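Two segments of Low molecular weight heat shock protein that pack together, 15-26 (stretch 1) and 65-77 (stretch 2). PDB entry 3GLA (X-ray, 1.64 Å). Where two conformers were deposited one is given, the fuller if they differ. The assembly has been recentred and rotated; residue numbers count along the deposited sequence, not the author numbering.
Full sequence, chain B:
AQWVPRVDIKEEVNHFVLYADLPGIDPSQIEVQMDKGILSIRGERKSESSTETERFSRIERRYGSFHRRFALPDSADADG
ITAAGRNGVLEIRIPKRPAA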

# COMPACT_ATOMS: atom_id res chain seq x y z
N HIS B 15 -8.07 -16.62 -15.60
CA HIS B 15 -7.22 -15.43 -15.52
C HIS B 15 -6.19 -15.68 -14.43
O HIS B 15 -6.38 -16.54 -13.53
N PHE B 16 -5.07 -15.02 -14.61
CA PHE B 16 -4.21 -14.81 -13.41
C PHE B 16 -4.56 -13.41 -12.87
O PHE B 16 -5.01 -12.53 -13.63
N VAL B 17 -4.35 -13.20 -11.56
CA VAL B 17 -4.62 -11.89 -11.06
C VAL B 17 -3.38 -11.56 -10.20
O VAL B 17 -2.93 -12.41 -9.40
N LEU B 18 -2.81 -10.38 -10.43
CA LEU B 18 -1.73 -9.96 -9.57
C LEU B 18 -2.21 -8.79 -8.79
O LEU B 18 -2.86 -7.89 -9.34
N TYR B 19 -1.95 -8.81 -7.48
CA TYR B 19 -2.41 -7.69 -6.66
C TYR B 19 -1.14 -7.10 -6.09
O TYR B 19 -0.30 -7.83 -5.57
N ALA B 20 -0.92 -5.80 -6.32
CA ALA B 20 0.32 -5.23 -5.87
C ALA B 20 0.01 -4.12 -4.91
O ALA B 20 -0.82 -3.24 -5.17
N ASP B 21 0.72 -4.10 -3.84
CA ASP B 21 0.52 -3.01 -2.90
C ASP B 21 1.48 -1.91 -3.34
O ASP B 21 2.71 -1.94 -3.12
N LEU B 22 0.84 -0.89 -3.91
CA LEU B 22 1.60 0.26 -4.43
C LEU B 22 1.02 1.51 -3.85
O LEU B 22 0.59 2.39 -4.58
N PRO B 23 1.09 1.63 -2.52
CA PRO B 23 0.47 2.83 -1.95
C PRO B 23 1.24 4.09 -2.34
O PRO B 23 2.40 4.09 -2.64
N GLY B 24 0.44 5.11 -2.60
CA GLY B 24 1.07 6.42 -2.76
C GLY B 24 1.42 6.71 -4.22
O GLY B 24 2.22 7.64 -4.47
N ILE B 25 0.88 5.90 -5.13
CA ILE B 25 1.10 6.08 -6.57
C ILE B 25 -0.20 6.07 -7.20
O ILE B 25 -1.02 5.22 -7.04
N ASP B 26 -0.45 7.04 -8.10
CA ASP B 26 -1.65 6.88 -8.87
C ASP B 26 -1.52 5.69 -9.86
O ASP B 26 -0.47 5.52 -10.40
N SER B 65 12.33 3.98 -6.86
CA SER B 65 11.85 3.22 -8.02
C SER B 65 11.58 1.77 -7.58
O SER B 65 12.17 1.22 -6.64
N PHE B 66 10.67 1.16 -8.30
CA PHE B 66 10.54 -0.27 -8.09
C PHE B 66 10.36 -0.89 -9.49
O PHE B 66 9.99 -0.22 -10.43
N HIS B 67 10.70 -2.17 -9.56
CA HIS B 67 10.46 -2.91 -10.77
C HIS B 67 10.52 -4.34 -10.40
O HIS B 67 11.51 -4.82 -9.86
N ARG B 68 9.42 -4.99 -10.56
CA ARG B 68 9.38 -6.39 -10.22
C ARG B 68 8.85 -7.03 -11.53
O ARG B 68 8.08 -6.47 -12.29
N ARG B 69 9.32 -8.26 -11.64
CA ARG B 69 8.97 -9.13 -12.80
C ARG B 69 8.47 -10.39 -12.28
O ARG B 69 8.98 -10.99 -11.29
N PHE B 70 7.44 -10.90 -12.94
CA PHE B 70 6.85 -12.13 -12.52
C PHE B 70 6.65 -13.00 -13.77
O PHE B 70 5.75 -12.76 -14.56
N ALA B 71 7.48 -14.01 -13.93
CA ALA B 71 7.19 -14.96 -15.02
C ALA B 71 5.87 -15.65 -14.67
O ALA B 71 5.61 -16.09 -13.57
N LEU B 72 4.94 -15.79 -15.65
CA LEU B 72 3.70 -16.41 -15.40
C LEU B 72 3.65 -17.66 -16.36
O LEU B 72 4.49 -17.76 -17.26
N PRO B 73 2.75 -18.53 -16.05
CA PRO B 73 2.64 -19.77 -16.89
C PRO B 73 2.34 -19.37 -18.30
O PRO B 73 1.74 -18.31 -18.59
N ASP B 74 2.74 -20.27 -19.21
CA ASP B 74 2.53 -20.06 -20.61
C ASP B 74 1.13 -19.82 -20.96
O ASP B 74 0.84 -19.20 -22.02
N SER B 75 0.21 -20.25 -20.14
CA SER B 75 -1.17 -20.00 -20.40
C SER B 75 -1.56 -18.50 -20.33
O SER B 75 -2.60 -18.08 -20.80
N ALA B 76 -0.72 -17.72 -19.68
CA ALA B 76 -1.20 -16.35 -19.44
C ALA B 76 -1.08 -15.61 -20.77
O ALA B 76 -0.11 -15.72 -21.47
N ASP B 77 -2.04 -14.77 -21.04
CA ASP B 77 -1.99 -14.05 -22.32
C ASP B 77 -1.68 -12.56 -22.09
O ASP B 77 -2.53 -11.84 -21.65

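Packing of stretch 1 (15-26) against stretch 2 (65-77) in the low molecular weight heat shock protein. No hydrogen bond joins the two stretches; the contact is made by side chains, almost entirely apolar, and buries 390 Å² in all. Along the strand of stretch 1, Phe-16, Leu-18 and Ala-20 point toward stretch 2, while Val-17 and Tyr-19 are out of its reach, the usual alternation of an extended chain. Ala-20, with only a methyl group, stops short of contact. In stretch 2, Phe-66, Arg-68 and Phe-70 point toward stretch 1. Arg-68 makes no contact with stretch 1; its NH1 and NH2 are hydrogen-bonded elsewhere in the structure.

Phe-16 has the largest covered area. Its m rotamer (chi1 -70°, chi2 90°) carries the ring to the turn Pro-73 to Ala-76, a type I turn closed by Ala-76 N to Pro-73 O at 2.8 Å. Phe-16 CZ lies 3.4 Å from Pro-73 CG, and CE1 of the same ring 3.6 Å from Ala-76 CB. Ser-75, in the p rotamer, sets its OG at the ring edge, 3.2 Å from Phe-16 CE1.

Leu-18 is t at both chi1 and chi2 and extends CD1 to 3.5 Å from Phe-70 CD1; Phe-70 is m, chi2 86°.

Phe-66 adopts p (62°, chi2 94°), and its ring meets two side chains from the type II turn Leu-22 to Ile-25. Leu-22, m then t, lays CD2 over one ring face, 3.8 Å from the centroid of the Phe-66 ring and 22° off its normal, a CH-pi contact. Ile-25, also m then t, brings CD1 to the ring edge, 3.4 Å from Phe-66 CE2. Between them, Gly-24 has phi/psi of 92/12°, where a CB would jam against the carbonyl O of Pro-23.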

# COMPACT_ATOMS: atom_id res chain seq x y z
CB HIS B 15 -7.95 -14.22 -14.98
CG HIS B 15 -9.03 -13.72 -15.82
ND1 HIS B 15 -8.86 -12.71 -16.76
CD2 HIS B 15 -10.35 -14.05 -15.84
CE1 HIS B 15 -10.02 -12.47 -17.35
NE2 HIS B 15 -10.94 -13.27 -16.81
CB PHE B 16 -2.86 -14.79 -13.86
CG PHE B 16 -2.41 -16.12 -14.31
CD1 PHE B 16 -2.58 -16.50 -15.65
CD2 PHE B 16 -1.89 -17.04 -13.39
CE1 PHE B 16 -2.18 -17.75 -16.10
CE2 PHE B 16 -1.44 -18.34 -13.80
CZ PHE B 16 -1.61 -18.71 -15.19
CB VAL B 17 -5.80 -11.80 -10.17
CG1 VAL B 17 -6.03 -10.38 -9.69
CG2 VAL B 17 -7.17 -12.36 -10.85
CB LEU B 18 -0.56 -9.60 -10.39
CG LEU B 18 0.69 -9.19 -9.64
CD1 LEU B 18 2.01 -9.59 -10.51
CD2 LEU B 18 0.61 -7.62 -9.28
CB TYR B 19 -3.21 -8.20 -5.47
CG TYR B 19 -4.41 -9.02 -5.84
CD1 TYR B 19 -5.62 -8.42 -6.05
CD2 TYR B 19 -4.28 -10.40 -5.96
CE1 TYR B 19 -6.77 -9.22 -6.39
CE2 TYR B 19 -5.35 -11.16 -6.25
CZ TYR B 19 -6.57 -10.55 -6.44
OH TYR B 19 -7.61 -11.41 -6.83
CB ALA B 20 1.06 -4.68 -7.08
CB ASP B 21 0.95 -3.51 -1.54
CG ASP B 21 -0.20 -4.20 -0.81
OD1 ASP B 21 -1.28 -4.29 -1.38
OD2 ASP B 21 0.10 -4.72 0.28
CB LEU B 22 1.50 0.23 -5.99
CG LEU B 22 2.40 -0.98 -6.51
CD1 LEU B 22 1.93 -1.10 -7.98
CD2 LEU B 22 3.81 -0.65 -6.33
CB PRO B 23 0.61 2.59 -0.46
CG PRO B 23 1.90 1.72 -0.25
CD PRO B 23 1.70 0.76 -1.50
CB ILE B 25 1.92 4.92 -7.17
CG1 ILE B 25 3.20 4.86 -6.50
CG2 ILE B 25 2.27 5.36 -8.65
CD1 ILE B 25 4.14 3.72 -7.09
CB ASP B 26 -1.88 8.14 -9.75
CG ASP B 26 -2.37 9.33 -8.92
OD1 ASP B 26 -1.66 10.38 -9.04
OD2 ASP B 26 -3.43 9.19 -8.19
CB SER B 65 12.94 3.15 -9.13
OG SER B 65 13.27 4.46 -9.40
CB PHE B 66 9.26 -0.63 -7.27
CG PHE B 66 8.01 -0.24 -7.91
CD1 PHE B 66 7.32 -1.19 -8.71
CD2 PHE B 66 7.48 1.05 -7.74
CE1 PHE B 66 6.10 -0.88 -9.30
CE2 PHE B 66 6.24 1.41 -8.38
CZ PHE B 66 5.57 0.39 -9.17
CB HIS B 67 11.61 -2.56 -11.65
CG HIS B 67 11.55 -3.17 -12.98
ND1 HIS B 67 10.48 -3.90 -13.47
CD2 HIS B 67 12.43 -3.06 -14.01
CE1 HIS B 67 10.74 -4.27 -14.72
NE2 HIS B 67 11.89 -3.77 -15.07
CB ARG B 68 8.38 -6.68 -9.14
CG ARG B 68 8.91 -5.92 -7.86
CD ARG B 68 8.25 -6.51 -6.60
NE ARG B 68 8.71 -7.84 -6.32
CZ ARG B 68 8.01 -8.65 -5.51
NH1 ARG B 68 6.80 -8.31 -5.02
NH2 ARG B 68 8.48 -9.85 -5.29
CB ARG B 69 10.27 -9.37 -13.60
CG ARG B 69 10.79 -8.13 -14.27
CD ARG B 69 12.28 -8.33 -15.00
NE ARG B 69 13.17 -7.71 -14.08
CZ ARG B 69 13.83 -6.58 -14.15
NH1 ARG B 69 14.02 -5.88 -15.27
NH2 ARG B 69 14.44 -6.23 -13.06
CB PHE B 70 5.55 -11.99 -11.84
CG PHE B 70 5.65 -11.05 -10.64
CD1 PHE B 70 5.50 -9.67 -10.83
CD2 PHE B 70 6.15 -11.52 -9.45
CE1 PHE B 70 5.64 -8.79 -9.77
CE2 PHE B 70 6.34 -10.62 -8.35
CZ PHE B 70 6.06 -9.26 -8.54
CB ALA B 71 8.34 -16.04 -14.97
CB LEU B 72 2.61 -15.48 -15.89
CG LEU B 72 2.48 -14.20 -14.99
CD1 LEU B 72 1.40 -13.37 -15.68
CD2 LEU B 72 1.99 -14.64 -13.65
CB PRO B 73 1.41 -20.46 -16.33
CG PRO B 73 1.44 -20.12 -14.85
CD PRO B 73 1.77 -18.62 -14.97
CB ASP B 74 3.03 -21.29 -21.36
CG ASP B 74 4.51 -21.21 -21.61
OD1 ASP B 74 5.07 -22.14 -22.24
OD2 ASP B 74 5.15 -20.19 -21.22
CB SER B 75 -2.07 -20.71 -19.45
OG SER B 75 -1.90 -20.28 -18.04
CB ALA B 76 -0.20 -15.69 -18.37
CB ASP B 77 -3.43 -14.15 -22.80
CG ASP B 77 -3.61 -13.58 -24.21
OD1 ASP B 77 -4.72 -13.83 -24.74
OD2 ASP B 77 -2.72 -12.90 -24.73